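MmeI (Methylophilus methylotrophus, PDB 5HR4) probably transfers a methyl group from S-adenosyl-L-methionine to the exocyclic amino group of adenine in DNA, as part of a combined Type IIL restriction-modification enzyme. Local coordinates at residues 335-340 against 345-350; 377-382 against 431-436; 618-623 against 894-899; 791-796 against 878-883. All blocks are in the same frame, centred on the assembly; numbering follows the deposited sequence.

Contact 1 of 4, residues 335-340 against 345-350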
loop_
_atom_site.group_PDB
_atom_site.type_symbol
_atom_site.label_atom_id
_atom_site.label_comp_id
_atom_site.label_asym_id
_atom_site.label_seq_id
_atom_site.Cartn_x
_atom_site.Cartn_y
_atom_site.Cartn_z
ATOM N N VAL A 335 13.678 5.097 26.176
ATOM C CA VAL A 335 14.683 6.026 26.674
ATOM C C VAL A 335 14.191 6.659 27.965
ATOM O O VAL A 335 14.885 6.635 28.986
ATOM C CB VAL A 335 15.036 7.076 25.602
ATOM C CG1 VAL A 335 15.868 8.214 26.174
ATOM C CG2 VAL A 335 15.782 6.415 24.456
ATOM N N GLU A 336 12.966 7.183 27.960
ATOM C CA GLU A 336 12.452 7.818 29.171
ATOM C C GLU A 336 12.420 6.831 30.329
ATOM O O GLU A 336 12.803 7.176 31.454
ATOM C CB GLU A 336 11.066 8.410 28.919
ATOM C CG GLU A 336 10.466 9.192 30.104
ATOM C CD GLU A 336 9.054 9.719 29.805
ATOM O OE1 GLU A 336 8.621 9.597 28.633
ATOM O OE2 GLU A 336 8.374 10.247 30.723
ATOM N N PHE A 337 12.016 5.584 30.064
ATOM C CA PHE A 337 12.014 4.569 31.112
ATOM C C PHE A 337 13.401 4.399 31.712
ATOM O O PHE A 337 13.579 4.474 32.930
ATOM C CB PHE A 337 11.512 3.233 30.575
ATOM C CG PHE A 337 11.598 2.119 31.582
ATOM C CD1 PHE A 337 10.884 2.189 32.779
ATOM C CD2 PHE A 337 12.403 1.007 31.346
ATOM C CE1 PHE A 337 10.978 1.157 33.731
ATOM C CE2 PHE A 337 12.497 -0.030 32.274
ATOM C CZ PHE A 337 11.789 0.048 33.478
ATOM N N GLU A 338 14.406 4.198 30.871
ATOM C CA GLU A 338 15.744 3.978 31.394
ATOM C C GLU A 338 16.288 5.184 32.157
ATOM O O GLU A 338 17.167 5.018 33.006
ATOM C CB GLU A 338 16.670 3.576 30.254
ATOM C CG GLU A 338 16.259 2.263 29.548
ATOM C CD GLU A 338 16.329 1.007 30.447
ATOM O OE1 GLU A 338 16.860 1.075 31.579
ATOM O OE2 GLU A 338 15.870 -0.071 30.006
ATOM N N LYS A 339 15.771 6.386 31.922
ATOM C CA LYS A 339 16.310 7.546 32.622
ATOM C C LYS A 339 15.686 7.760 34.002
ATOM O O LYS A 339 16.310 8.393 34.862
ATOM C CB LYS A 339 16.132 8.794 31.748
ATOM C CG LYS A 339 16.688 10.077 32.338
ATOM C CD LYS A 339 16.884 11.127 31.260
ATOM C CE LYS A 339 15.596 11.419 30.525
ATOM N NZ LYS A 339 15.770 12.565 29.589
ATOM N N VAL A 340 14.479 7.251 34.239
ATOM C CA VAL A 340 13.769 7.475 35.490
ATOM C C VAL A 340 13.546 6.190 36.272
ATOM O O VAL A 340 13.015 6.242 37.388
ATOM C CB VAL A 340 12.421 8.188 35.244
ATOM C CG1 VAL A 340 12.612 9.408 34.326
ATOM C CG2 VAL A 340 11.415 7.233 34.654
ATOM N N ASN A 345 9.755 8.012 42.564
ATOM C CA ASN A 345 8.849 9.125 42.282
ATOM C C ASN A 345 8.610 9.276 40.780
ATOM O O ASN A 345 7.480 9.133 40.292
ATOM C CB ASN A 345 9.435 10.409 42.861
ATOM C CG ASN A 345 8.412 11.263 43.532
ATOM O OD1 ASN A 345 7.619 10.775 44.339
ATOM N ND2 ASN A 345 8.411 12.556 43.204
ATOM N N LYS A 346 9.679 9.553 40.026
ATOM C CA LYS A 346 9.546 9.811 38.596
ATOM C C LYS A 346 9.002 8.591 37.855
ATOM O O LYS A 346 8.330 8.729 36.823
ATOM C CB LYS A 346 10.905 10.252 38.034
ATOM C CG LYS A 346 11.359 11.675 38.473
ATOM C CD LYS A 346 12.835 11.948 38.148
ATOM C CE LYS A 346 13.056 13.342 37.574
ATOM N NZ LYS A 346 14.192 13.336 36.586
ATOM N N LEU A 347 9.269 7.395 38.382
ATOM C CA LEU A 347 8.707 6.182 37.805
ATOM C C LEU A 347 7.197 6.138 38.001
ATOM O O LEU A 347 6.462 5.681 37.117
ATOM C CB LEU A 347 9.376 4.962 38.439
ATOM C CG LEU A 347 9.303 3.652 37.657
ATOM C CD1 LEU A 347 9.757 3.861 36.201
ATOM C CD2 LEU A 347 10.125 2.565 38.339
ATOM N N LEU A 348 6.717 6.606 39.154
ATOM C CA LEU A 348 5.277 6.666 39.389
ATOM C C LEU A 348 4.604 7.609 38.399
ATOM O O LEU A 348 3.582 7.266 37.790
ATOM C CB LEU A 348 5.010 7.102 40.830
ATOM C CG LEU A 348 5.221 5.991 41.862
ATOM C CD1 LEU A 348 5.561 6.546 43.247
ATOM C CD2 LEU A 348 3.982 5.117 41.916
ATOM N N ALA A 349 5.171 8.805 38.219
ATOM C CA ALA A 349 4.623 9.727 37.234
ATOM C C ALA A 349 4.681 9.115 35.837
ATOM O O ALA A 349 3.756 9.299 35.031
ATOM C CB ALA A 349 5.370 11.062 37.286
ATOM N N PHE A 350 5.742 8.344 35.553
ATOM C CA PHE A 350 5.869 7.674 34.260
ATOM C C PHE A 350 4.769 6.643 34.054
ATOM O O PHE A 350 4.255 6.494 32.937
ATOM C CB PHE A 350 7.241 7.019 34.148
ATOM C CG PHE A 350 7.508 6.371 32.818
ATOM C CD1 PHE A 350 7.748 7.139 31.692
ATOM C CD2 PHE A 350 7.555 4.986 32.702
ATOM C CE1 PHE A 350 8.014 6.545 30.471
ATOM C CE2 PHE A 350 7.819 4.377 31.476
ATOM C CZ PHE A 350 8.049 5.156 30.362
#

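Contact 2 of 4, residues 377-382 against 431-436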
loop_
_atom_site.group_PDB
_atom_site.type_symbol
_atom_site.label_atom_id
_atom_site.label_comp_id
_atom_site.label_asym_id
_atom_site.label_seq_id
_atom_site.Cartn_x
_atom_site.Cartn_y
_atom_site.Cartn_z
ATOM N N LEU A 377 3.255 -1.961 25.112
ATOM C CA LEU A 377 2.989 -1.225 26.335
ATOM C C LEU A 377 2.923 -2.163 27.520
ATOM O O LEU A 377 3.502 -1.883 28.576
ATOM C CB LEU A 377 1.704 -0.425 26.194
ATOM C CG LEU A 377 2.018 1.044 25.972
ATOM C CD1 LEU A 377 2.817 1.218 24.703
ATOM C CD2 LEU A 377 0.721 1.795 25.904
ATOM N N ARG A 378 2.267 -3.308 27.360
ATOM C CA ARG A 378 2.253 -4.252 28.470
ATOM C C ARG A 378 3.675 -4.698 28.821
ATOM O O ARG A 378 4.062 -4.688 29.995
ATOM C CB ARG A 378 1.343 -5.437 28.157
ATOM C CG ARG A 378 -0.155 -5.103 28.328
ATOM C CD ARG A 378 -0.501 -4.785 29.790
ATOM N NE ARG A 378 -0.297 -5.959 30.631
ATOM C CZ ARG A 378 -1.207 -6.907 30.833
ATOM N NH1 ARG A 378 -2.409 -6.824 30.273
ATOM N NH2 ARG A 378 -0.922 -7.945 31.602
ATOM N N LEU A 379 4.489 -5.032 27.814
ATOM C CA LEU A 379 5.860 -5.454 28.093
ATOM C C LEU A 379 6.627 -4.363 28.823
ATOM O O LEU A 379 7.294 -4.627 29.838
ATOM C CB LEU A 379 6.578 -5.851 26.805
ATOM C CG LEU A 379 6.190 -7.204 26.204
ATOM C CD1 LEU A 379 7.033 -7.518 24.995
ATOM C CD2 LEU A 379 6.340 -8.279 27.242
ATOM N N LEU A 380 6.538 -3.122 28.332
ATOM C CA LEU A 380 7.158 -2.007 29.044
ATOM C C LEU A 380 6.658 -1.938 30.481
ATOM O O LEU A 380 7.455 -1.926 31.428
ATOM C CB LEU A 380 6.865 -0.709 28.312
ATOM C CG LEU A 380 7.347 0.544 29.008
ATOM C CD1 LEU A 380 8.838 0.435 29.280
ATOM C CD2 LEU A 380 7.070 1.687 28.072
ATOM N N GLU A 381 5.330 -1.949 30.657
ATOM C CA GLU A 381 4.705 -1.895 31.977
ATOM C C GLU A 381 5.135 -3.020 32.913
ATOM O O GLU A 381 4.953 -2.888 34.126
ATOM C CB GLU A 381 3.179 -1.936 31.838
ATOM C CG GLU A 381 2.470 -1.473 33.084
ATOM C CD GLU A 381 1.079 -2.060 33.245
ATOM O OE1 GLU A 381 0.872 -3.233 32.840
ATOM O OE2 GLU A 381 0.199 -1.343 33.794
ATOM N N ILE A 382 5.647 -4.145 32.402
ATOM C CA ILE A 382 6.204 -5.163 33.302
ATOM C C ILE A 382 7.481 -4.643 33.964
ATOM O O ILE A 382 7.656 -4.740 35.183
ATOM C CB ILE A 382 6.481 -6.481 32.549
ATOM C CG1 ILE A 382 5.248 -7.372 32.477
ATOM C CG2 ILE A 382 7.622 -7.266 33.213
ATOM C CD1 ILE A 382 5.453 -8.582 31.553
ATOM N N HIS A 431 -5.195 -11.042 27.742
ATOM C CA HIS A 431 -4.990 -12.259 28.521
ATOM C C HIS A 431 -3.608 -12.852 28.299
ATOM O O HIS A 431 -2.990 -13.350 29.246
ATOM C CB HIS A 431 -6.017 -13.309 28.188
ATOM C CG HIS A 431 -5.977 -14.469 29.121
ATOM N ND1 HIS A 431 -6.184 -14.326 30.478
ATOM C CD2 HIS A 431 -5.767 -15.788 28.905
ATOM C CE1 HIS A 431 -6.106 -15.510 31.059
ATOM N NE2 HIS A 431 -5.847 -16.412 30.128
ATOM N N GLN A 432 -3.125 -12.857 27.051
ATOM C CA GLN A 432 -1.774 -13.347 26.800
ATOM C C GLN A 432 -0.755 -12.614 27.661
ATOM O O GLN A 432 0.124 -13.242 28.258
ATOM C CB GLN A 432 -1.422 -13.212 25.321
ATOM C CG GLN A 432 -1.725 -14.471 24.521
ATOM C CD GLN A 432 -1.590 -14.244 23.044
ATOM O OE1 GLN A 432 -1.634 -13.102 22.584
ATOM N NE2 GLN A 432 -1.406 -15.328 22.283
ATOM N N MET A 433 -0.887 -11.290 27.775
ATOM C CA MET A 433 0.033 -10.523 28.601
ATOM C C MET A 433 -0.215 -10.758 30.087
ATOM O O MET A 433 0.743 -10.864 30.870
ATOM C CB MET A 433 -0.066 -9.039 28.264
ATOM C CG MET A 433 0.365 -8.727 26.850
ATOM S SD MET A 433 1.976 -9.440 26.406
ATOM C CE MET A 433 3.013 -8.696 27.638
ATOM N N ASN A 434 -1.479 -10.839 30.506
ATOM C CA ASN A 434 -1.739 -11.139 31.911
ATOM C C ASN A 434 -1.075 -12.450 32.309
ATOM O O ASN A 434 -0.519 -12.561 33.410
ATOM C CB ASN A 434 -3.248 -11.181 32.198
ATOM C CG ASN A 434 -3.939 -9.882 31.840
ATOM O OD1 ASN A 434 -3.334 -8.816 31.885
ATOM N ND2 ASN A 434 -5.206 -9.967 31.443
ATOM N N MET A 435 -1.095 -13.444 31.412
ATOM C CA MET A 435 -0.395 -14.689 31.703
ATOM C C MET A 435 1.116 -14.462 31.766
ATOM O O MET A 435 1.804 -15.064 32.602
ATOM C CB MET A 435 -0.734 -15.767 30.662
ATOM C CG MET A 435 -2.124 -16.433 30.776
ATOM S SD MET A 435 -2.759 -16.866 32.432
ATOM C CE MET A 435 -1.378 -17.819 33.104
ATOM N N LYS A 436 1.651 -13.588 30.904
ATOM C CA LYS A 436 3.091 -13.351 30.919
ATOM C C LYS A 436 3.527 -12.630 32.196
ATOM O O LYS A 436 4.574 -12.953 32.770
ATOM C CB LYS A 436 3.520 -12.572 29.671
#

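Contact 3 of 4, residues 618-623 against 894-899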
loop_
_atom_site.group_PDB
_atom_site.type_symbol
_atom_site.label_atom_id
_atom_site.label_comp_id
_atom_site.label_asym_id
_atom_site.label_seq_id
_atom_site.Cartn_x
_atom_site.Cartn_y
_atom_site.Cartn_z
ATOM N N TYR A 618 8.404 14.752 -1.332
ATOM C CA TYR A 618 8.933 13.552 -1.973
ATOM C C TYR A 618 9.668 12.617 -1.000
ATOM O O TYR A 618 10.180 11.571 -1.437
ATOM C CB TYR A 618 9.898 13.934 -3.101
ATOM C CG TYR A 618 9.364 14.866 -4.159
ATOM C CD1 TYR A 618 9.491 16.241 -4.036
ATOM C CD2 TYR A 618 8.749 14.360 -5.309
ATOM C CE1 TYR A 618 9.018 17.088 -5.032
ATOM C CE2 TYR A 618 8.268 15.191 -6.289
ATOM C CZ TYR A 618 8.408 16.553 -6.153
ATOM O OH TYR A 618 7.926 17.388 -7.147
ATOM N N LEU A 619 9.729 12.970 0.295
ATOM C CA LEU A 619 10.490 12.252 1.327
ATOM C C LEU A 619 11.991 12.315 1.089
ATOM O O LEU A 619 12.709 11.367 1.406
ATOM C CB LEU A 619 10.059 10.793 1.463
ATOM C CG LEU A 619 8.565 10.538 1.579
ATOM C CD1 LEU A 619 8.318 9.054 1.745
ATOM C CD2 LEU A 619 8.047 11.319 2.752
ATOM N N ARG A 620 12.484 13.418 0.540
ATOM C CA ARG A 620 13.914 13.626 0.378
ATOM C C ARG A 620 14.416 14.715 1.320
ATOM O O ARG A 620 13.658 15.558 1.813
ATOM C CB ARG A 620 14.257 14.014 -1.063
ATOM C CG ARG A 620 14.153 12.889 -2.072
ATOM C CD ARG A 620 14.639 13.380 -3.427
ATOM N NE ARG A 620 13.787 14.460 -3.911
ATOM C CZ ARG A 620 12.892 14.326 -4.884
ATOM N NH1 ARG A 620 12.748 13.160 -5.507
ATOM N NH2 ARG A 620 12.158 15.365 -5.253
ATOM N N ASP A 621 15.723 14.710 1.552
ATOM C CA ASP A 621 16.332 15.799 2.302
ATOM C C ASP A 621 16.602 16.932 1.318
ATOM O O ASP A 621 17.612 16.942 0.616
ATOM C CB ASP A 621 17.598 15.339 3.001
ATOM C CG ASP A 621 18.101 16.356 3.995
ATOM O OD1 ASP A 621 17.513 17.466 4.020
ATOM O OD2 ASP A 621 19.078 16.046 4.737
ATOM N N GLY A 622 15.683 17.879 1.242
ATOM C CA GLY A 622 15.889 19.013 0.375
ATOM C C GLY A 622 14.829 20.067 0.575
ATOM O O GLY A 622 14.128 20.080 1.591
ATOM N N VAL A 623 14.715 20.944 -0.432
ATOM C CA VAL A 623 13.829 22.104 -0.375
ATOM C C VAL A 623 12.393 21.645 -0.573
ATOM O O VAL A 623 12.151 20.511 -1.002
ATOM C CB VAL A 623 14.239 23.170 -1.411
ATOM C CG1 VAL A 623 15.723 23.455 -1.310
ATOM C CG2 VAL A 623 13.891 22.744 -2.815
ATOM N N PHE A 894 20.652 20.775 -7.460
ATOM C CA PHE A 894 21.056 21.839 -8.374
ATOM C C PHE A 894 20.010 22.086 -9.452
ATOM O O PHE A 894 19.722 23.238 -9.794
ATOM C CB PHE A 894 22.401 21.487 -9.010
ATOM C CG PHE A 894 22.866 22.477 -10.033
ATOM C CD1 PHE A 894 22.444 22.390 -11.351
ATOM C CD2 PHE A 894 23.743 23.486 -9.682
ATOM C CE1 PHE A 894 22.877 23.301 -12.291
ATOM C CE2 PHE A 894 24.175 24.395 -10.615
ATOM C CZ PHE A 894 23.748 24.304 -11.922
ATOM N N LEU A 895 19.454 21.020 -10.026
ATOM C CA LEU A 895 18.344 21.194 -10.952
ATOM C C LEU A 895 17.187 21.947 -10.302
ATOM O O LEU A 895 16.545 22.780 -10.946
ATOM C CB LEU A 895 17.889 19.835 -11.468
ATOM C CG LEU A 895 18.949 19.197 -12.355
ATOM C CD1 LEU A 895 18.679 17.715 -12.528
ATOM C CD2 LEU A 895 19.008 19.911 -13.697
ATOM N N PHE A 896 16.906 21.684 -9.022
ATOM C CA PHE A 896 15.773 22.376 -8.411
ATOM C C PHE A 896 16.060 23.856 -8.166
ATOM O O PHE A 896 15.126 24.669 -8.174
ATOM C CB PHE A 896 15.354 21.700 -7.109
ATOM C CG PHE A 896 14.297 20.640 -7.284
ATOM C CD1 PHE A 896 14.650 19.335 -7.611
ATOM C CD2 PHE A 896 12.957 20.933 -7.104
ATOM C CE1 PHE A 896 13.695 18.348 -7.755
ATOM C CE2 PHE A 896 12.000 19.946 -7.247
ATOM C CZ PHE A 896 12.373 18.657 -7.573
ATOM N N GLU A 897 17.322 24.237 -7.929
ATOM C CA GLU A 897 17.642 25.662 -7.924
ATOM C C GLU A 897 17.354 26.275 -9.290
ATOM O O GLU A 897 16.740 27.345 -9.382
ATOM C CB GLU A 897 19.099 25.893 -7.513
ATOM N N THR A 898 17.758 25.591 -10.366
ATOM C CA THR A 898 17.450 26.061 -11.714
ATOM C C THR A 898 15.946 26.068 -11.970
ATOM O O THR A 898 15.390 27.056 -12.466
ATOM C CB THR A 898 18.143 25.180 -12.748
ATOM O OG1 THR A 898 19.455 24.839 -12.282
ATOM C CG2 THR A 898 18.239 25.908 -14.088
ATOM N N TYR A 899 15.274 24.960 -11.662
ATOM C CA TYR A 899 13.833 24.911 -11.855
ATOM C C TYR A 899 13.147 26.066 -11.146
ATOM O O TYR A 899 12.229 26.685 -11.694
ATOM C CB TYR A 899 13.280 23.576 -11.359
ATOM C CG TYR A 899 11.770 23.500 -11.345
ATOM C CD1 TYR A 899 11.053 23.196 -12.507
ATOM C CD2 TYR A 899 11.059 23.726 -10.176
ATOM C CE1 TYR A 899 9.667 23.128 -12.499
ATOM C CE2 TYR A 899 9.676 23.660 -10.158
ATOM C CZ TYR A 899 8.983 23.363 -11.320
ATOM O OH TYR A 899 7.608 23.293 -11.282
#

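Contact 4 of 4, residues 791-796 against 878-883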
loop_
_atom_site.group_PDB
_atom_site.type_symbol
_atom_site.label_atom_id
_atom_site.label_comp_id
_atom_site.label_asym_id
_atom_site.label_seq_id
_atom_site.Cartn_x
_atom_site.Cartn_y
_atom_site.Cartn_z
ATOM N N SER A 791 21.296 12.365 -21.102
ATOM C CA SER A 791 22.202 12.855 -20.078
ATOM C C SER A 791 21.821 12.348 -18.692
ATOM O O SER A 791 20.644 12.158 -18.376
ATOM C CB SER A 791 22.207 14.384 -20.073
ATOM O OG SER A 791 21.003 14.888 -19.521
ATOM N N THR A 792 22.849 12.148 -17.858
ATOM C CA THR A 792 22.643 11.889 -16.438
ATOM C C THR A 792 21.721 12.928 -15.816
ATOM O O THR A 792 20.879 12.601 -14.971
ATOM C CB THR A 792 23.996 11.884 -15.719
ATOM O OG1 THR A 792 24.712 10.698 -16.060
ATOM C CG2 THR A 792 23.825 11.930 -14.210
ATOM N N MET A 793 21.861 14.189 -16.238
ATOM C CA MET A 793 21.076 15.278 -15.668
ATOM C C MET A 793 19.587 15.078 -15.904
ATOM O O MET A 793 18.764 15.274 -14.995
ATOM C CB MET A 793 21.531 16.605 -16.265
ATOM C CG MET A 793 22.752 17.175 -15.598
ATOM S SD MET A 793 22.426 17.556 -13.866
ATOM C CE MET A 793 23.019 19.252 -13.824
ATOM N N HIS A 794 19.215 14.719 -17.135
ATOM C CA HIS A 794 17.810 14.501 -17.430
ATOM C C HIS A 794 17.288 13.291 -16.677
ATOM O O HIS A 794 16.227 13.359 -16.046
ATOM C CB HIS A 794 17.605 14.335 -18.933
ATOM C CG HIS A 794 16.188 14.043 -19.307
ATOM N ND1 HIS A 794 15.159 14.929 -19.059
ATOM C CD2 HIS A 794 15.620 12.951 -19.872
ATOM C CE1 HIS A 794 14.019 14.400 -19.467
ATOM N NE2 HIS A 794 14.270 13.202 -19.964
ATOM N N ASN A 795 18.039 12.178 -16.711
ATOM C CA ASN A 795 17.624 10.964 -16.007
ATOM C C ASN A 795 17.560 11.189 -14.500
ATOM O O ASN A 795 16.726 10.589 -13.804
ATOM C CB ASN A 795 18.573 9.811 -16.315
ATOM C CG ASN A 795 18.334 9.203 -17.680
ATOM O OD1 ASN A 795 17.409 8.417 -17.857
ATOM N ND2 ASN A 795 19.177 9.544 -18.649
ATOM N N CYS A 796 18.423 12.044 -13.972
ATOM C CA CYS A 796 18.286 12.392 -12.567
ATOM C C CYS A 796 16.981 13.152 -12.330
ATOM O O CYS A 796 16.295 12.939 -11.318
ATOM C CB CYS A 796 19.499 13.201 -12.117
ATOM S SG CYS A 796 19.268 13.933 -10.537
ATOM N N SER A 878 28.802 20.943 -18.612
ATOM C CA SER A 878 29.430 22.207 -18.976
ATOM C C SER A 878 28.389 23.257 -19.362
ATOM O O SER A 878 28.506 24.426 -18.975
ATOM C CB SER A 878 30.426 21.982 -20.111
ATOM O OG SER A 878 30.578 23.158 -20.886
ATOM N N VAL A 879 27.358 22.863 -20.115
ATOM C CA VAL A 879 26.334 23.828 -20.508
ATOM C C VAL A 879 25.644 24.398 -19.278
ATOM O O VAL A 879 25.297 25.586 -19.235
ATOM C CB VAL A 879 25.324 23.185 -21.473
ATOM C CG1 VAL A 879 24.230 24.171 -21.805
ATOM C CG2 VAL A 879 26.027 22.729 -22.742
ATOM N N TYR A 880 25.441 23.563 -18.256
ATOM C CA TYR A 880 24.871 24.012 -16.991
ATOM C C TYR A 880 25.847 24.815 -16.154
ATOM O O TYR A 880 25.415 25.541 -15.251
ATOM C CB TYR A 880 24.411 22.818 -16.148
ATOM C CG TYR A 880 23.058 22.281 -16.517
ATOM C CD1 TYR A 880 22.869 21.571 -17.690
ATOM C CD2 TYR A 880 21.974 22.484 -15.695
ATOM C CE1 TYR A 880 21.632 21.082 -18.030
ATOM C CE2 TYR A 880 20.740 22.006 -16.022
ATOM C CZ TYR A 880 20.569 21.303 -17.192
ATOM O OH TYR A 880 19.326 20.823 -17.523
ATOM N N GLY A 881 27.146 24.691 -16.414
ATOM C CA GLY A 881 28.110 25.206 -15.471
ATOM C C GLY A 881 28.126 24.423 -14.185
ATOM O O GLY A 881 28.455 24.977 -13.132
ATOM N N PHE A 882 27.777 23.139 -14.242
ATOM C CA PHE A 882 27.691 22.312 -13.045
ATOM C C PHE A 882 29.064 21.737 -12.736
ATOM O O PHE A 882 29.618 20.955 -13.520
ATOM C CB PHE A 882 26.664 21.200 -13.218
ATOM C CG PHE A 882 26.561 20.293 -12.026
ATOM C CD1 PHE A 882 26.122 20.786 -10.806
ATOM C CD2 PHE A 882 26.894 18.951 -12.129
ATOM C CE1 PHE A 882 26.023 19.962 -9.702
ATOM C CE2 PHE A 882 26.799 18.115 -11.036
ATOM C CZ PHE A 882 26.364 18.623 -9.811
ATOM N N LYS A 883 29.608 22.126 -11.588
ATOM C CA LYS A 883 30.909 21.662 -11.139
ATOM C C LYS A 883 30.822 20.757 -9.919
ATOM O O LYS A 883 31.838 20.160 -9.545
ATOM C CB LYS A 883 31.813 22.864 -10.837
#

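Contact 1 of 4, residues 335-340 against 345-350
F350 is the main bump of this interface, and its ring fills a hollow framed by E336, F337 and V340 on the preceding helix. With CG anti to the backbone N (chi1 -176°), the ring reaches straight across. One of its faces lies against F337, over CA, while F350 CZ meets F337 CB at 4.0 Å. E336 closes the hollow at the ring's edge. Its extended chain runs beside the rim, F350 CE1 lies 3.6 Å from E336 CG, and the carboxylate plane is turned 71° from that of the ring. OE1 lies in the ring plane, so the negative charge faces the ring's hydrogen-bearing edge rather than its electron-rich face, probably a mildly favourable placement. The same OE1 forms a salt bridge to K353. Replacing E336 by an alanine would probably cost K353 this salt bridge and leave the rim of F350 less covered. A second, smaller fit lies nearer the turn. L347 CD1 packs at the edge of the F337 ring, 3.9 Å from F337 CE1, and also touches V340 CG2 at 4.1 Å. V340 turns its other flank to the neighbouring lysine, which touches with its CB: V340 CB and K346 CB are 3.8 Å apart. The two segments form an antiparallel helical hairpin, their axes at 153° and 9.6 Å apart, joined by a short connection. Helix 368-388 lies beside the pair: F337 and F350 both touch its V384, F337 also reaches E383, and L347 rests on L388.

Contact 2 of 4, residues 377-382 against 431-436
R378 grips N434 end-on, with both terminal nitrogens directed at a single oxygen. NH1 lies 2.7 Å and NH2 2.6 Å from N434 OD1, which stays close to the guanidinium plane; both hydrogen bonds are bent because one atom is shared between two donors. The amide is turned 24° from the guanidinium. Over one face of that group sits M433, with its CB 3.5 Å from R378 CZ, while M433 CG lies against R378 CB at 3.7 Å. The arginine chain folds back at chi2 (-65°) and again at chi3, which lays its head across M433 instead of beyond it. Beside this, the M433 methyl CE packs on L379 CD2. The two segments belong to helices 368-388 and 416-440, which follow the adjacent parallel strands 359-361 and 409-413 of the Rossmann-like methyltransferase sheet, and they run nearly side by side, 19° apart and 10.4 Å between axes. A lysine in place of R378 would probably lose the two-pronged hold on N434 OD1 and the flat surface that covers M433. Further out, Y374 OH hydrogen-bonds R378 NH1, and D430 takes the N434 amide nitrogen, fixing which end of the amide faces the arginine. E381 OE1 adds a long, purely ionic contact to R378 NE, while E381 OE2 is held by H351 NE2 and by the backbone N-H groups of Q403 and I404.

Contact 3 of 4, residues 618-623 against 894-899
The carbonyl oxygen of F894 accepts two hydrogen bonds from T898, in the helix that presents F896 to R620 and Y618: T898 N lies 3.1 Å and T898 OG1 3.0 Å from F894 O, approaching from opposite faces of the carbonyl plane. The threonine hydroxyl thus doubles a routine helical bond and is satisfied within its own turn. The interface itself joins a loop of the target recognition region, which follows strand 608-612, an edge strand of the large mixed sheet, to the C-terminal helix 888-903. It is small, with 127 Å² buried over both sides, and F896 carries it. Its ring tip meets two loop side chains at once: F896 CZ is 4.0 Å from R620 NH2 and 4.5 Å from Y618 CE1. The planes of the guanidinium and the F896 ring are 49° apart. R620 and Y618 are themselves layered. The arginine chain bends at chi3 (-63°), bringing NH2 above one face of the tyrosine ring toward its rim, while Y618 CB lies under one face of the guanidinium. The phenol oxygen of Y618 is hydrogen-bonded to A627 N, which holds the far end of that ring. Helix 792-801 also meets F896, with the W797 ring inclined against it and V801 touching it. R620 completes the link to the same helix, its NH1 hydrogen-bonding N800 O near the helix's C-terminal end.

Contact 4 of 4, residues 791-796 against 878-883
M793 meets Y880 and F882 with the end of its side chain, and every direct contact between the two segments passes through it. The first kind of interaction is CH-pi: the methyl carbon CE lies over one face of the Y880 ring, 4.1 Å from its centroid and 21° off the normal, displaced toward the rim. The same CE touches F882 CG at 4.1 Å. Bends at chi2 (-63°) and chi3 turn the methyl toward the two rings. The second kind is Met-aromatic. M793 SD stands above the Y880 face, 5.2 Å from the centroid, and at a similar distance above the F882 ring, so one thioether serves two aromatics. Polar bonds, the third kind, shape each segment separately. S791 is the N-cap of helix 792-801, its OG accepting from H794 N at 3.0 Å; its backbone O takes both N795 N and N795 ND2, the latter from above the carbonyl plane. On the other side, G881, with positive phi, ends helix 863-880 in a Schellman motif, with G881 N bonded to S878 O, and the turn brings F882 to M793 CE as well, so the methyl lies between the Y880 and F882 rings. Y880 OH is satisfied by P821 O. Around the contact, T792 N hydrogen-bonds D873 on helix 863-880, bringing the start of helix 792-801 against that helix, while helix 888-903 packs on both aromatics, F894 against both rings and L895 on Y880.

Contacts 1 and 2 both lie within the methyltransferase domain, and helix 368-388, one partner in contact 2, also packs on contact 1 through L380, which touches F337 and F350. Contacts 3 and 4 lie about 42 to 57 Å away, centre to centre, and join the target recognition region, by a loop in contact 3 and a helix in contact 4, to the C-terminal region. Contacts 2 and 3 are buried, whereas 1 and 4 are only partly buried. Contact 2 holds a charged group in a polar grip, contact 1 is a hydrocarbon hairpin edged by charge, arginine and tyrosine meet a phenylalanine in contact 3, and methionine meets two aromatics in contact 4. These last two touch through helix 888-903.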